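Local coordinates for bacterial leucyl aminopeptidase (PDB 6ESL), which probably cleaves amino acids from the N-termini of peptides as a secreted zinc-dependent aminopeptidase of the M28 family, at residues A201-T212 with R246-E257; V277-Y288 with I344-T352. All coordinates share one frame; numbering follows the deposited sequence.

Contacts 1 and 2 are neighbouring parts of one mixed sheet, their centres about 10 Å apart. Strand 203-209 of contact 1 runs parallel to strand 277-282 of contact 2, and the two are probably hydrogen-bonded through A203 O and K278 N and through G207 O and F283 N, both pairs 2.8 Å apart. Both contacts reach the zinc site, at or just beyond the C-terminal ends of their strands. Contact 1 supplies H209 to the chain F zinc and E257 to the chain E zinc, while contact 2 brings D284 to the chain F zinc. D222, in helix 220-239, binds both metals. Water 1 lies 2.2 Å from the zinc ion of chain F.

Contact 1 of 2, residues A201-T212 with R246-E257. With ZN (zinc ion), chain E; ZN (zinc ion), chain F.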
loop_
_atom_site.group_PDB
_atom_site.type_symbol
_atom_site.label_atom_id
_atom_site.label_comp_id
_atom_site.label_asym_id
_atom_site.label_seq_id
_atom_site.Cartn_x
_atom_site.Cartn_y
_atom_site.Cartn_z
ATOM N N ALA B 201 13.821 11.821 20.940
ATOM C CA ALA B 201 12.978 10.773 20.456
ATOM C C ALA B 201 12.899 10.892 18.922
ATOM O O ALA B 201 13.133 11.967 18.366
ATOM C CB ALA B 201 11.614 10.841 21.102
ATOM N N PRO B 202 12.650 9.786 18.241
ATOM C CA PRO B 202 12.534 9.876 16.755
ATOM C C PRO B 202 11.482 10.889 16.310
ATOM O O PRO B 202 10.393 10.929 16.863
ATOM C CB PRO B 202 12.234 8.414 16.337
ATOM C CG PRO B 202 12.934 7.586 17.431
ATOM C CD PRO B 202 12.656 8.380 18.708
ATOM N N ALA B 203 11.872 11.818 15.439
ATOM C CA ALA B 203 11.040 12.987 15.117
ATOM C C ALA B 203 9.935 12.707 14.086
ATOM O O ALA B 203 9.976 11.697 13.364
ATOM C CB ALA B 203 11.906 14.109 14.607
ATOM N N ILE B 204 9.069 13.694 13.938
ATOM C CA ILE B 204 8.016 13.705 12.953
ATOM C C ILE B 204 8.365 14.857 12.038
ATOM O O ILE B 204 8.539 15.949 12.489
ATOM C CB ILE B 204 6.651 14.009 13.568
ATOM C CG1 ILE B 204 6.168 12.896 14.468
ATOM C CG2 ILE B 204 5.618 14.242 12.504
ATOM C CD1 ILE B 204 6.461 11.508 13.974
ATOM N N VAL B 205 8.429 14.628 10.744
ATOM C CA VAL B 205 8.805 15.666 9.812
ATOM C C VAL B 205 7.716 16.021 8.780
ATOM O O VAL B 205 7.148 15.147 8.217
ATOM C CB VAL B 205 10.058 15.254 9.042
ATOM C CG1 VAL B 205 10.450 16.276 8.025
ATOM C CG2 VAL B 205 11.194 14.848 9.943
ATOM N N ILE B 206 7.449 17.299 8.567
ATOM C CA ILE B 206 6.508 17.774 7.591
ATOM C C ILE B 206 7.236 18.687 6.659
ATOM O O ILE B 206 7.785 19.654 7.088
ATOM C CB ILE B 206 5.360 18.539 8.254
ATOM C CG1 ILE B 206 4.533 17.637 9.135
ATOM C CG2 ILE B 206 4.453 19.167 7.233
ATOM C CD1 ILE B 206 4.861 17.752 10.587
ATOM N N GLY B 207 7.184 18.416 5.368
ATOM C CA GLY B 207 7.920 19.195 4.398
ATOM C C GLY B 207 7.177 19.677 3.194
ATOM O O GLY B 207 6.069 19.183 2.882
ATOM N N ALA B 208 7.858 20.541 2.462
ATOM C CA ALA B 208 7.435 21.108 1.175
ATOM C C ALA B 208 8.720 21.690 0.549
ATOM O O ALA B 208 9.709 21.910 1.284
ATOM C CB ALA B 208 6.436 22.276 1.440
ATOM N N HIS B 209 8.699 22.056 -0.692
ATOM C CA HIS B 209 9.829 22.647 -1.339
ATOM C C HIS B 209 9.532 24.089 -1.672
ATOM O O HIS B 209 8.487 24.379 -2.084
ATOM C CB HIS B 209 10.383 21.829 -2.500
ATOM C CG HIS B 209 9.561 21.771 -3.728
ATOM N ND1 HIS B 209 9.723 22.620 -4.776
ATOM C CD2 HIS B 209 8.615 20.895 -4.116
ATOM C CE1 HIS B 209 8.897 22.291 -5.739
ATOM N NE2 HIS B 209 8.211 21.260 -5.348
ATOM N N MET B 210 10.537 24.942 -1.562
ATOM C CA MET B 210 10.308 26.372 -1.608
ATOM C C MET B 210 10.579 26.902 -3.033
ATOM O O MET B 210 10.268 28.097 -3.354
ATOM C CB MET B 210 11.261 27.078 -0.596
ATOM C CG MET B 210 12.729 27.109 -0.991
ATOM S SD MET B 210 13.658 28.140 0.169
ATOM C CE MET B 210 13.859 27.126 1.586
ATOM N N ASP B 211 11.248 26.100 -3.849
ATOM C CA ASP B 211 11.798 26.553 -5.106
ATOM C C ASP B 211 10.909 26.380 -6.331
ATOM O O ASP B 211 9.883 25.707 -6.281
ATOM C CB ASP B 211 13.188 25.914 -5.377
ATOM C CG ASP B 211 13.093 24.407 -5.651
ATOM O OD1 ASP B 211 12.390 23.745 -4.887
ATOM O OD2 ASP B 211 13.755 23.940 -6.612
ATOM N N THR B 212 11.376 26.993 -7.423
ATOM C CA THR B 212 10.812 26.927 -8.749
ATOM C C THR B 212 11.900 26.827 -9.765
ATOM O O THR B 212 13.129 26.825 -9.453
ATOM C CB THR B 212 10.020 28.224 -9.077
ATOM O OG1 THR B 212 10.959 29.355 -9.224
ATOM C CG2 THR B 212 8.970 28.497 -8.032
ATOM N N ARG B 246 7.426 13.880 20.996
ATOM C CA ARG B 246 8.452 13.809 19.920
ATOM C C ARG B 246 8.689 15.202 19.385
ATOM O O ARG B 246 7.771 16.016 19.383
ATOM C CB ARG B 246 8.015 12.877 18.731
ATOM C CG ARG B 246 7.706 11.450 19.105
ATOM C CD ARG B 246 7.111 10.719 17.947
ATOM N NE ARG B 246 6.900 9.320 18.304
ATOM C CZ ARG B 246 7.852 8.376 18.374
ATOM N NH1 ARG B 246 9.132 8.638 18.161
ATOM N NH2 ARG B 246 7.558 7.154 18.721
ATOM N N PRO B 247 9.921 15.487 18.925
ATOM C CA PRO B 247 10.101 16.758 18.210
ATOM C C PRO B 247 9.335 16.706 16.855
ATOM O O PRO B 247 9.191 15.627 16.228
ATOM C CB PRO B 247 11.594 16.823 17.977
ATOM C CG PRO B 247 12.068 15.414 18.041
ATOM C CD PRO B 247 11.106 14.608 18.832
ATOM N N ILE B 248 8.870 17.879 16.444
ATOM C CA ILE B 248 8.157 18.065 15.209
ATOM C C ILE B 248 8.970 18.979 14.280
ATOM O O ILE B 248 9.162 20.183 14.590
ATOM C CB ILE B 248 6.771 18.678 15.453
ATOM C CG1 ILE B 248 5.881 17.706 16.229
ATOM C CG2 ILE B 248 6.090 19.007 14.141
ATOM C CD1 ILE B 248 4.691 18.427 16.874
ATOM N N TYR B 249 9.354 18.477 13.104
ATOM C CA TYR B 249 10.076 19.391 12.219
ATOM C C TYR B 249 9.171 19.881 11.083
ATOM O O TYR B 249 8.514 19.110 10.429
ATOM C CB TYR B 249 11.378 18.770 11.664
ATOM C CG TYR B 249 12.526 18.507 12.635
ATOM C CD1 TYR B 249 12.615 17.336 13.308
ATOM C CD2 TYR B 249 13.598 19.446 12.772
ATOM C CE1 TYR B 249 13.698 17.068 14.178
ATOM C CE2 TYR B 249 14.673 19.213 13.612
ATOM C CZ TYR B 249 14.726 18.017 14.302
ATOM O OH TYR B 249 15.793 17.712 15.085
ATOM N N PHE B 250 9.229 21.149 10.822
ATOM C CA PHE B 250 8.757 21.727 9.601
ATOM C C PHE B 250 9.901 22.143 8.698
ATOM O O PHE B 250 10.734 22.897 9.084
ATOM C CB PHE B 250 7.743 22.879 9.801
ATOM C CG PHE B 250 6.442 22.426 10.378
ATOM C CD1 PHE B 250 6.309 22.316 11.785
ATOM C CD2 PHE B 250 5.308 22.158 9.569
ATOM C CE1 PHE B 250 5.074 21.904 12.336
ATOM C CE2 PHE B 250 4.086 21.762 10.104
ATOM C CZ PHE B 250 3.974 21.616 11.477
ATOM N N ILE B 251 9.922 21.625 7.449
ATOM C CA ILE B 251 11.068 21.810 6.604
ATOM C C ILE B 251 10.648 22.324 5.252
ATOM O O ILE B 251 9.785 21.720 4.627
ATOM C CB ILE B 251 11.858 20.468 6.465
ATOM C CG1 ILE B 251 12.143 19.893 7.842
ATOM C CG2 ILE B 251 13.158 20.717 5.680
ATOM C CD1 ILE B 251 13.154 18.767 7.944
ATOM N N TRP B 252 11.321 23.368 4.755
ATOM C CA TRP B 252 11.145 23.837 3.425
ATOM C C TRP B 252 12.438 23.564 2.655
ATOM O O TRP B 252 13.443 24.207 2.889
ATOM C CB TRP B 252 10.792 25.274 3.362
ATOM C CG TRP B 252 9.377 25.617 3.953
ATOM C CD1 TRP B 252 8.229 25.801 3.262
ATOM C CD2 TRP B 252 9.018 25.748 5.345
ATOM N NE1 TRP B 252 7.182 26.058 4.111
ATOM C CE2 TRP B 252 7.638 26.031 5.390
ATOM C CE3 TRP B 252 9.725 25.638 6.564
ATOM C CZ2 TRP B 252 6.952 26.257 6.621
ATOM C CZ3 TRP B 252 9.007 25.830 7.784
ATOM C CH2 TRP B 252 7.660 26.132 7.791
ATOM N N TYR B 253 12.393 22.612 1.702
ATOM C CA TYR B 253 13.589 22.216 1.048
ATOM C C TYR B 253 13.948 23.163 -0.086
ATOM O O TYR B 253 13.088 23.596 -0.781
ATOM C CB TYR B 253 13.404 20.790 0.423
ATOM C CG TYR B 253 12.933 19.787 1.389
ATOM C CD1 TYR B 253 13.829 19.247 2.371
ATOM C CD2 TYR B 253 11.634 19.298 1.339
ATOM C CE1 TYR B 253 13.410 18.235 3.225
ATOM C CE2 TYR B 253 11.174 18.372 2.271
ATOM C CZ TYR B 253 12.057 17.837 3.184
ATOM O OH TYR B 253 11.607 16.895 4.056
ATOM N N ALA B 254 15.241 23.411 -0.259
ATOM C CA ALA B 254 15.784 24.090 -1.401
ATOM C C ALA B 254 15.909 23.126 -2.586
ATOM O O ALA B 254 16.062 21.901 -2.387
ATOM C CB ALA B 254 17.200 24.568 -1.049
ATOM N N ALA B 255 15.873 23.696 -3.806
ATOM C CA ALA B 255 16.406 23.029 -4.952
ATOM C C ALA B 255 15.771 21.644 -5.242
ATOM O O ALA B 255 16.435 20.728 -5.755
ATOM C CB ALA B 255 17.967 22.910 -4.842
ATOM N N GLU B 256 14.501 21.478 -4.946
ATOM C CA GLU B 256 13.765 20.300 -5.312
ATOM C C GLU B 256 13.731 20.102 -6.829
ATOM O O GLU B 256 13.890 18.956 -7.293
ATOM C CB GLU B 256 12.408 20.255 -4.700
ATOM C CG GLU B 256 11.678 18.919 -4.842
ATOM C CD GLU B 256 10.947 18.737 -6.180
ATOM O OE1 GLU B 256 10.872 19.745 -6.963
ATOM O OE2 GLU B 256 10.665 17.539 -6.551
ATOM N N GLU B 257 13.627 21.231 -7.582
ATOM C CA GLU B 257 13.455 21.162 -9.033
ATOM C C GLU B 257 14.767 20.823 -9.708
ATOM O O GLU B 257 14.812 20.601 -10.897
ATOM C CB GLU B 257 12.974 22.487 -9.562
ATOM C CG GLU B 257 11.587 22.913 -9.064
ATOM C CD GLU B 257 10.447 22.086 -9.639
ATOM O OE1 GLU B 257 10.698 21.152 -10.400
ATOM O OE2 GLU B 257 9.338 22.441 -9.274
HETATM ZN ZN ZN E . 8.087 20.216 -9.106
HETATM ZN ZN ZN F . 6.907 20.185 -6.697
HETATM O O HOH W 1 5.677 18.928 -8.000
#
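Strands 203-209 and 248-253 run parallel, 4.5 Å apart at closest approach and 19° askew, their backbone bonds alternating from I204 N-P247 O to M210 N-Y253 O. I206 lies alongside F250, its CD1 over one face of the phenyl ring. At the edge of the Y249 ring, A203 CB sits in plane, 3.5 Å from CE1. Extended R246 reaches across to P202 O, which NH1 bonds at 2.9 Å near the guanidinium plane; its NE forms a salt bridge with the C-terminal carboxylate of E393. With helix 220-239 between them, the strands form a beta-alpha-beta unit of the M28 peptidase fold. At the end of the first, H209 NE2 binds the chain F zinc at 2.2 Å; beyond the second, E257 OE2 binds the chain E zinc at 2.6 Å. H209 CG stands between its backbone N and carbonyl carbon (chi1 71°), laying the ring against E256 CB, a CH-pi contact over the face 3.7 Å from the centroid. D211 OD1 accepts H209 ND1 from above the carboxylate plane at 2.9 Å, whereas OD2 turns its syn lone pair to E257 N. Together with the zinc, this carboxylate helps set the imidazole's rotation.

Contact 2 of 2, residues V277-Y288 with I344-T352; sequences VKAVVQFDMTGY and IPAAFPCET. With ZN (zinc ion), chain F.
F348 sets its ring edge against the backbone carbonyls of Q282 and D284, CD1 3.3 Å from Q282 O and D284 O in the ring plane beside CE1. With CG anti to the backbone N (chi1 177°), the ring is carried forward to D284, where CE1 and CZ pack on CB; H336 stacks on F348. Here two adjacent parallel strands of the mixed sheet in the M28 peptidase fold part company. Up to this point they pair through V280 N to P345 O, A347 N to V280 O and Q282 N to A347 O. P349 then interrupts the pairing: lacking an N-H, it sets CD 3.2 Å from Q282 O, a buried carbonyl with no hydrogen-bond partner, and packs CD on V281 CG2 and CG on F283 CE1. Water 2 fills in beyond it, donating to P349 O at 2.7 Å and to M285 O. At the other end, I344 CG2 packs against V277 CG1 and V280 CG2. D284 meets the chain F zinc through both carboxylate oxygens, OD1 at 2.4 Å, while S334 OG holds OD2 from the second shell. A single backbone bond, E351 N to M285 O, rejoins the segments. The E351 side chain starts between its own backbone N and carbonyl carbon (chi1 62°), then extends toward the backbone of 287-288, its carboxylate carbon packed against M285 CB. Its buried OE1 is gripped by two amides: G287 N comes nearly along the C-O axis, whereas Y288 N, 2.8 Å from OE1, approaches from above the carboxylate plane in a bond of 176°.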
loop_
_atom_site.group_PDB
_atom_site.type_symbol
_atom_site.label_atom_id
_atom_site.label_comp_id
_atom_site.label_asym_id
_atom_site.label_seq_id
_atom_site.Cartn_x
_atom_site.Cartn_y
_atom_site.Cartn_z
ATOM N N VAL B 277 14.473 9.830 13.010
ATOM C CA VAL B 277 13.185 10.251 12.405
ATOM C C VAL B 277 12.303 9.055 12.324
ATOM O O VAL B 277 12.670 8.003 11.743
ATOM C CB VAL B 277 13.348 10.861 11.015
ATOM C CG1 VAL B 277 11.997 11.195 10.386
ATOM C CG2 VAL B 277 14.193 12.108 11.094
ATOM N N LYS B 278 11.125 9.216 12.897
ATOM C CA LYS B 278 10.099 8.194 12.885
ATOM C C LYS B 278 9.267 8.196 11.600
ATOM O O LYS B 278 8.995 7.152 11.040
ATOM C CB LYS B 278 9.129 8.404 14.080
ATOM C CG LYS B 278 7.984 7.404 14.004
ATOM C CD LYS B 278 7.283 7.011 15.280
ATOM C CE LYS B 278 6.660 5.640 14.979
ATOM N NZ LYS B 278 5.643 5.209 15.951
ATOM N N ALA B 279 8.804 9.388 11.177
ATOM C CA ALA B 279 7.917 9.469 10.010
ATOM C C ALA B 279 7.969 10.856 9.343
ATOM O O ALA B 279 8.059 11.907 10.032
ATOM C CB ALA B 279 6.492 9.116 10.395
ATOM N N VAL B 280 7.841 10.824 8.008
ATOM C CA VAL B 280 7.928 12.013 7.169
ATOM C C VAL B 280 6.687 12.120 6.250
ATOM O O VAL B 280 6.254 11.102 5.659
ATOM C CB VAL B 280 9.197 11.913 6.307
ATOM C CG1 VAL B 280 9.354 13.127 5.472
ATOM C CG2 VAL B 280 10.393 11.753 7.220
ATOM N N VAL B 281 6.128 13.324 6.093
ATOM C CA VAL B 281 5.172 13.566 5.042
ATOM C C VAL B 281 5.704 14.709 4.165
ATOM O O VAL B 281 6.422 15.644 4.669
ATOM C CB VAL B 281 3.742 13.848 5.592
ATOM C CG1 VAL B 281 3.714 15.048 6.501
ATOM C CG2 VAL B 281 2.680 13.992 4.512
ATOM N N GLN B 282 5.382 14.634 2.889
ATOM C CA GLN B 282 5.718 15.650 1.923
ATOM C C GLN B 282 4.450 16.264 1.328
ATOM O O GLN B 282 3.547 15.547 0.832
ATOM C CB GLN B 282 6.594 15.042 0.834
ATOM C CG GLN B 282 6.908 15.893 -0.400
ATOM C CD GLN B 282 7.823 17.054 -0.107
ATOM O OE1 GLN B 282 8.269 17.248 1.037
ATOM N NE2 GLN B 282 8.195 17.787 -1.173
ATOM N N PHE B 283 4.432 17.588 1.326
ATOM C CA PHE B 283 3.371 18.385 0.644
ATOM C C PHE B 283 3.920 19.091 -0.575
ATOM O O PHE B 283 4.670 20.128 -0.446
ATOM C CB PHE B 283 2.717 19.337 1.629
ATOM C CG PHE B 283 1.955 18.649 2.700
ATOM C CD1 PHE B 283 0.607 18.288 2.506
ATOM C CD2 PHE B 283 2.539 18.316 3.873
ATOM C CE1 PHE B 283 -0.100 17.594 3.487
ATOM C CE2 PHE B 283 1.839 17.689 4.862
ATOM C CZ PHE B 283 0.527 17.263 4.623
ATOM N N ASP B 284 3.644 18.466 -1.713
ATOM C CA ASP B 284 4.005 18.985 -3.003
ATOM C C ASP B 284 2.734 19.047 -3.832
ATOM O O ASP B 284 2.233 18.038 -4.329
ATOM C CB ASP B 284 5.027 18.076 -3.684
ATOM C CG ASP B 284 5.447 18.588 -5.047
ATOM O OD1 ASP B 284 4.944 19.653 -5.463
ATOM O OD2 ASP B 284 6.278 17.926 -5.703
ATOM N N MET B 285 2.229 20.260 -3.966
ATOM C CA MET B 285 1.063 20.594 -4.767
ATOM C C MET B 285 -0.193 20.212 -3.967
ATOM O O MET B 285 -0.605 19.030 -3.822
ATOM C CB MET B 285 1.065 20.077 -6.203
ATOM C CG MET B 285 2.341 20.382 -6.928
ATOM S SD MET B 285 2.426 19.870 -8.625
ATOM C CE MET B 285 2.057 18.123 -8.540
ATOM N N THR B 286 -0.798 21.255 -3.420
ATOM C CA THR B 286 -1.958 21.121 -2.517
ATOM C C THR B 286 -3.177 21.951 -2.931
ATOM O O THR B 286 -4.186 22.017 -2.201
ATOM C CB THR B 286 -1.570 21.564 -1.091
ATOM O OG1 THR B 286 -1.282 22.948 -1.057
ATOM C CG2 THR B 286 -0.447 20.719 -0.511
ATOM N N GLY B 287 -3.119 22.566 -4.107
ATOM C CA GLY B 287 -4.173 23.501 -4.489
ATOM C C GLY B 287 -4.981 23.331 -5.749
ATOM O O GLY B 287 -6.013 23.949 -5.885
ATOM N N TYR B 288 -4.503 22.548 -6.700
ATOM C CA TYR B 288 -5.214 22.410 -7.956
ATOM C C TYR B 288 -6.102 21.270 -7.910
ATOM O O TYR B 288 -5.701 20.133 -7.497
ATOM C CB TYR B 288 -4.207 22.294 -9.126
ATOM C CG TYR B 288 -4.899 22.063 -10.487
ATOM C CD1 TYR B 288 -5.334 23.152 -11.295
ATOM C CD2 TYR B 288 -5.065 20.771 -10.971
ATOM C CE1 TYR B 288 -5.937 22.905 -12.541
ATOM C CE2 TYR B 288 -5.661 20.540 -12.191
ATOM C CZ TYR B 288 -6.095 21.633 -12.945
ATOM O OH TYR B 288 -6.723 21.338 -14.116
ATOM N N ILE B 344 13.555 5.578 5.736
ATOM C CA ILE B 344 12.816 6.301 6.756
ATOM C C ILE B 344 11.383 6.358 6.217
ATOM O O ILE B 344 11.204 6.735 5.073
ATOM C CB ILE B 344 13.457 7.672 6.984
ATOM C CG1 ILE B 344 14.820 7.458 7.713
ATOM C CG2 ILE B 344 12.544 8.536 7.801
ATOM C CD1 ILE B 344 15.761 8.670 7.738
ATOM N N PRO B 345 10.356 5.956 7.021
ATOM C CA PRO B 345 8.982 5.931 6.540
ATOM C C PRO B 345 8.490 7.337 6.073
ATOM O O PRO B 345 8.643 8.282 6.814
ATOM C CB PRO B 345 8.203 5.432 7.768
ATOM C CG PRO B 345 9.185 4.528 8.477
ATOM C CD PRO B 345 10.417 5.407 8.392
ATOM N N ALA B 346 7.999 7.420 4.833
ATOM C CA ALA B 346 7.670 8.670 4.204
ATOM C C ALA B 346 6.463 8.518 3.334
ATOM O O ALA B 346 6.228 7.445 2.727
ATOM C CB ALA B 346 8.850 9.186 3.390
ATOM N N ALA B 347 5.662 9.554 3.287
ATOM C CA ALA B 347 4.383 9.489 2.556
ATOM C C ALA B 347 4.152 10.823 1.853
ATOM O O ALA B 347 4.713 11.848 2.288
ATOM C CB ALA B 347 3.247 9.212 3.494
ATOM N N PHE B 348 3.300 10.762 0.808
ATOM C CA PHE B 348 3.106 11.858 -0.127
ATOM C C PHE B 348 1.608 11.903 -0.562
ATOM O O PHE B 348 1.180 11.217 -1.510
ATOM C CB PHE B 348 4.041 11.732 -1.323
ATOM C CG PHE B 348 3.877 12.783 -2.380
ATOM C CD1 PHE B 348 3.482 14.070 -2.086
ATOM C CD2 PHE B 348 4.123 12.495 -3.701
ATOM C CE1 PHE B 348 3.275 15.005 -3.132
ATOM C CE2 PHE B 348 3.963 13.438 -4.738
ATOM C CZ PHE B 348 3.592 14.720 -4.436
ATOM N N PRO B 349 0.811 12.741 0.123
ATOM C CA PRO B 349 -0.498 13.038 -0.388
ATOM C C PRO B 349 -0.443 14.220 -1.370
ATOM O O PRO B 349 0.420 15.099 -1.189
ATOM C CB PRO B 349 -1.244 13.456 0.854
ATOM C CG PRO B 349 -0.179 14.128 1.718
ATOM C CD PRO B 349 1.141 13.552 1.318
ATOM N N CYS B 350 -1.320 14.242 -2.376
ATOM C CA CYS B 350 -1.239 15.233 -3.439
ATOM C C CYS B 350 -2.572 15.600 -4.018
ATOM O O CYS B 350 -3.580 14.949 -3.820
ATOM C CB CYS B 350 -0.222 14.736 -4.545
ATOM S SG CYS B 350 0.219 15.868 -5.879
ATOM N N GLU B 351 -2.580 16.767 -4.607
ATOM C CA GLU B 351 -3.791 17.441 -5.065
ATOM C C GLU B 351 -4.536 16.741 -6.192
ATOM O O GLU B 351 -5.771 16.887 -6.303
ATOM C CB GLU B 351 -3.474 18.873 -5.539
ATOM C CG GLU B 351 -2.492 18.882 -6.751
ATOM C CD GLU B 351 -2.002 20.255 -7.217
ATOM O OE1 GLU B 351 -2.053 21.180 -6.414
ATOM O OE2 GLU B 351 -1.589 20.345 -8.400
ATOM N N THR B 352 -3.821 16.008 -7.031
ATOM C CA THR B 352 -4.403 15.292 -8.144
ATOM C C THR B 352 -3.693 13.957 -8.333
ATOM O O THR B 352 -2.614 13.705 -7.799
ATOM C CB THR B 352 -4.246 16.019 -9.508
ATOM O OG1 THR B 352 -2.863 16.148 -9.799
ATOM C CG2 THR B 352 -4.761 17.443 -9.493
HETATM ZN ZN ZN F . 6.907 20.185 -6.697
HETATM O O HOH W 2 0.928 17.709 -1.590
HETATM O O HOH W 1 5.677 18.928 -8.000
#